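Side-chain contacts in 2-aminomuconate 6-semialdehyde dehydrogenase (Burkholderia cenocepacia, PDB 4U3W), which probably oxidises 2-aminomuconate 6-semialdehyde to 2-aminomuconate with a nicotinamide cofactor, as a tetrameric member of the aldehyde dehydrogenase family: residues A[172-175]-A[176-180]; A[455-458]-A[459-462]. All coordinates share one frame; numbering follows the deposited sequence. Where two conformers were deposited one is given.

How the interactions relate
Interaction 1 and interaction 2 are both turns of the chain entering a regular element: 172-175 leads into helix 175-188, whereas the loop 455-458 leads into strand 459-462. They follow one another in sequence and do not touch; their centres lie 22 Å apart and their nearest atoms about 11 Å. Interaction 1 is deep in the subunit, its centre about 6 Å from that of the chain, next to Asn301 and Gln304. Interaction 2 lies farther out, about 17 Å from the chain centre, where a sheet continues into a second subunit. A magnesium ion sits about 10 Å from the Pro175 side chain.

Interaction 1. Residues A[172-175]-A[176-180]; sequences WNLP and LLLFT
Leu178 meets the preceding turn with both its backbone and its side chain. Its N donates to Leu174 O over 3.0 Å, an almost straight bond (172° at the hydrogen) that enters nearly along the C=O axis. With CG beside its own backbone N (chi1 -65°), the side chain folds back over the same residue: Leu178 CG is 3.5 Å from Leu174 O, and Leu178 CD1 reaches Leu174 CB at 3.9 Å. The same methyl, CD1, lies 3.6 Å from Asn173 OD1, the two side chains crossing at about a right angle. Leu177 adds a looser apolar contact, CB to CB of Leu174 at 4.2 Å. Leu174 holds the N-cap position of helix 175-188, and its carbonyl accepts the first bond of the helix; Pro175 follows in the first turn, where its missing N-H costs no helical bond. Pro175 O accepts from Phe179 N at 3.1 Å, a more bent bond (149°) whose donor is tilted from the carbonyl plane. Farther out, Glu106 OE2 takes the N-H of Leu176, one of those at the helix start without a helical acceptor. Asn173 is held through side chain and backbone, its ND2 by Gln304 O and its O by Asn301 ND2, while Asp121 of helix 114-138 packs on Leu174.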
loop_
_atom_site.group_PDB
_atom_site.type_symbol
_atom_site.label_atom_id
_atom_site.label_comp_id
_atom_site.label_asym_id
_atom_site.label_seq_id
_atom_site.Cartn_x
_atom_site.Cartn_y
_atom_site.Cartn_z
ATOM N N TRP A 172 34.295 6.772 5.463
ATOM C CA TRP A 172 34.870 7.597 6.507
ATOM C C TRP A 172 34.204 8.975 6.658
ATOM O O TRP A 172 34.524 9.726 7.595
ATOM C CB TRP A 172 36.373 7.823 6.260
ATOM C CG TRP A 172 36.764 8.190 4.838
ATOM C CD1 TRP A 172 37.347 7.359 3.917
ATOM C CD2 TRP A 172 36.673 9.488 4.205
ATOM N NE1 TRP A 172 37.576 8.043 2.740
ATOM C CE2 TRP A 172 37.179 9.347 2.889
ATOM C CE3 TRP A 172 36.206 10.753 4.623
ATOM C CZ2 TRP A 172 37.243 10.425 1.984
ATOM C CZ3 TRP A 172 36.270 11.831 3.721
ATOM C CH2 TRP A 172 36.772 11.661 2.413
ATOM N N ASN A 173 33.319 9.342 5.746
ATOM C CA ASN A 173 32.871 10.756 5.769
ATOM C C ASN A 173 31.806 11.048 6.835
ATOM O O ASN A 173 31.860 12.078 7.533
ATOM C CB ASN A 173 32.385 11.235 4.394
ATOM C CG ASN A 173 31.140 10.499 3.895
ATOM O OD1 ASN A 173 31.095 9.281 3.907
ATOM N ND2 ASN A 173 30.123 11.239 3.487
ATOM N N LEU A 174 30.859 10.174 7.028
ATOM C CA LEU A 174 29.935 10.496 8.123
ATOM C C LEU A 174 29.852 9.226 8.918
ATOM O O LEU A 174 28.897 8.482 8.765
ATOM C CB LEU A 174 28.564 10.906 7.609
ATOM C CG LEU A 174 28.408 12.189 6.802
ATOM C CD1 LEU A 174 27.035 12.235 6.165
ATOM C CD2 LEU A 174 28.641 13.441 7.665
ATOM N N PRO A 175 30.905 8.929 9.694
ATOM C CA PRO A 175 31.143 7.531 10.111
ATOM C C PRO A 175 29.992 6.912 10.903
ATOM O O PRO A 175 29.492 5.854 10.513
ATOM C CB PRO A 175 32.398 7.631 10.997
ATOM C CG PRO A 175 33.093 8.885 10.551
ATOM C CD PRO A 175 31.977 9.836 10.134
ATOM N N LEU A 176 29.588 7.524 12.010
ATOM C CA LEU A 176 28.570 6.861 12.797
ATOM C C LEU A 176 27.250 6.877 12.017
ATOM O O LEU A 176 26.543 5.858 12.001
ATOM C CB LEU A 176 28.424 7.495 14.183
ATOM C CG LEU A 176 27.418 6.694 15.024
ATOM C CD1 LEU A 176 27.999 5.307 15.439
ATOM C CD2 LEU A 176 26.927 7.440 16.198
ATOM N N LEU A 177 26.911 7.997 11.368
ATOM C CA LEU A 177 25.609 8.142 10.709
ATOM C C LEU A 177 25.387 7.055 9.653
ATOM O O LEU A 177 24.323 6.375 9.620
ATOM C CB LEU A 177 25.476 9.551 10.067
ATOM C CG LEU A 177 24.168 10.054 9.433
ATOM C CD1 LEU A 177 24.181 11.583 9.231
ATOM C CD2 LEU A 177 23.844 9.416 8.111
ATOM N N LEU A 178 26.365 6.903 8.768
ATOM C CA LEU A 178 26.221 5.969 7.665
ATOM C C LEU A 178 26.404 4.498 8.104
ATOM O O LEU A 178 25.850 3.597 7.471
ATOM C CB LEU A 178 27.209 6.344 6.549
ATOM C CG LEU A 178 26.809 7.732 5.997
ATOM C CD1 LEU A 178 27.790 8.194 4.937
ATOM C CD2 LEU A 178 25.380 7.684 5.440
ATOM N N PHE A 179 27.142 4.261 9.175
ATOM C CA PHE A 179 27.290 2.905 9.764
ATOM C C PHE A 179 25.898 2.472 10.310
ATOM O O PHE A 179 25.386 1.431 9.954
ATOM C CB PHE A 179 28.383 2.950 10.850
ATOM C CG PHE A 179 28.856 1.619 11.366
ATOM C CD1 PHE A 179 29.730 0.828 10.639
ATOM C CD2 PHE A 179 28.508 1.210 12.624
ATOM C CE1 PHE A 179 30.233 -0.406 11.182
ATOM C CE2 PHE A 179 28.969 -0.018 13.168
ATOM C CZ PHE A 179 29.827 -0.817 12.454
ATOM N N THR A 180 25.254 3.324 11.095
ATOM C CA THR A 180 23.970 2.948 11.680
ATOM C C THR A 180 22.821 2.919 10.665
ATOM O O THR A 180 21.840 2.187 10.862
ATOM C CB THR A 180 23.561 3.902 12.809
ATOM O OG1 THR A 180 23.463 5.233 12.283
ATOM C CG2 THR A 180 24.602 3.844 13.941
#

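Interaction 2. Residues A[455-458]-A[459-462]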
loop_
_atom_site.group_PDB
_atom_site.type_symbol
_atom_site.label_atom_id
_atom_site.label_comp_id
_atom_site.label_asym_id
_atom_site.label_seq_id
_atom_site.Cartn_x
_atom_site.Cartn_y
_atom_site.Cartn_z
ATOM N N ILE A 455 15.040 15.403 -13.946
ATOM C CA ILE A 455 16.431 15.234 -13.503
ATOM C C ILE A 455 16.723 13.736 -13.254
ATOM O O ILE A 455 15.989 13.038 -12.519
ATOM C CB ILE A 455 16.759 16.043 -12.217
ATOM C CG1 ILE A 455 16.490 17.543 -12.399
ATOM C CG2 ILE A 455 18.221 15.865 -11.787
ATOM C CD1 ILE A 455 17.113 18.092 -13.585
ATOM N N GLU A 456 17.812 13.249 -13.840
ATOM C CA GLU A 456 18.112 11.809 -13.786
ATOM C C GLU A 456 18.945 11.472 -12.568
ATOM O O GLU A 456 20.120 11.103 -12.681
ATOM C CB GLU A 456 18.830 11.395 -15.078
ATOM C CG GLU A 456 17.908 11.492 -16.297
ATOM C CD GLU A 456 18.660 11.441 -17.637
ATOM O OE1 GLU A 456 19.921 11.460 -17.653
ATOM O OE2 GLU A 456 17.972 11.396 -18.672
ATOM N N THR A 457 18.367 11.640 -11.385
ATOM C CA THR A 457 19.074 11.377 -10.124
ATOM C C THR A 457 18.149 10.577 -9.198
ATOM O O THR A 457 16.949 10.434 -9.478
ATOM C CB THR A 457 19.480 12.647 -9.384
ATOM O OG1 THR A 457 18.291 13.441 -9.199
ATOM C CG2 THR A 457 20.513 13.450 -10.153
ATOM N N GLY A 458 18.681 10.122 -8.078
ATOM C CA GLY A 458 17.891 9.334 -7.131
ATOM C C GLY A 458 17.062 10.257 -6.263
ATOM O O GLY A 458 15.989 9.850 -5.783
ATOM N N ILE A 459 17.555 11.492 -6.083
ATOM C CA ILE A 459 16.895 12.473 -5.223
ATOM C C ILE A 459 16.916 13.842 -5.878
ATOM O O ILE A 459 17.943 14.217 -6.442
ATOM C CB ILE A 459 17.570 12.600 -3.844
ATOM C CG1 ILE A 459 17.607 11.240 -3.137
ATOM C CG2 ILE A 459 16.720 13.544 -2.940
ATOM C CD1 ILE A 459 19.029 10.616 -3.158
ATOM N N VAL A 460 15.826 14.611 -5.789
ATOM C CA VAL A 460 15.885 16.033 -6.228
ATOM C C VAL A 460 15.271 16.889 -5.118
ATOM O O VAL A 460 14.114 16.607 -4.747
ATOM C CB VAL A 460 15.098 16.311 -7.544
ATOM C CG1 VAL A 460 15.149 17.862 -7.902
ATOM C CG2 VAL A 460 15.592 15.411 -8.743
ATOM N N TRP A 461 16.047 17.844 -4.561
ATOM C CA TRP A 461 15.508 18.811 -3.596
ATOM C C TRP A 461 15.108 20.139 -4.292
ATOM O O TRP A 461 15.796 20.571 -5.196
ATOM C CB TRP A 461 16.516 19.127 -2.480
ATOM C CG TRP A 461 16.700 18.008 -1.512
ATOM C CD1 TRP A 461 15.817 17.589 -0.515
ATOM C CD2 TRP A 461 17.833 17.142 -1.430
ATOM N NE1 TRP A 461 16.351 16.520 0.165
ATOM C CE2 TRP A 461 17.578 16.216 -0.378
ATOM C CE3 TRP A 461 19.019 17.049 -2.150
ATOM C CZ2 TRP A 461 18.484 15.206 -0.035
ATOM C CZ3 TRP A 461 19.951 16.036 -1.785
ATOM C CH2 TRP A 461 19.662 15.140 -0.750
ATOM N N VAL A 462 13.976 20.741 -3.862
ATOM C CA VAL A 462 13.552 22.031 -4.389
ATOM C C VAL A 462 13.549 23.017 -3.209
ATOM O O VAL A 462 12.779 22.811 -2.214
ATOM C CB VAL A 462 12.131 21.949 -5.068
ATOM C CG1 VAL A 462 11.778 23.312 -5.722
ATOM C CG2 VAL A 462 12.149 20.860 -6.143
#
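Thr457 reaches across the bend to Ile459 and Val460. Its CB lies 3.7 Å from Ile459 O, and the branch that closes the gap is OG1, which chi1 (55°) places between the residue's own N and carbonyl carbon. From there OG1 donates to Ile459 O at 2.9 Å. The hydroxyl comes from above the carbonyl plane, 63° out of it, with a C=O...O angle of 117°, so the carbonyl is met from over its flat side. The same OG1 also touches the Val460 CG2 methyl, 3.4 Å away, the two side chains crossing at about a right angle. This methyl is shared: besides the hydroxyl it packs on Ile455 CB at 3.7 Å, the isoleucine and valine crossing nearly perpendicular. This single apolar contact lies beside the polar bond. Glu456 is the centre of an inverse gamma turn, in which Thr457 N makes a weak bond to Ile455 O; the Glu456 carboxylate forms a salt bridge with Lys478. On the strand, Ile459 CG2 sits over the centre of the Trp461 ring, 3.7 Å above its plane. Thr457 O accepts a hydrogen bond from Thr498 OG1 of the second subunit. Strand 459-462 lies beside strand 437-441 and pairs in parallel with a strand of that second subunit, the intersubunit sheet extension typical of aldehyde dehydrogenase dimers.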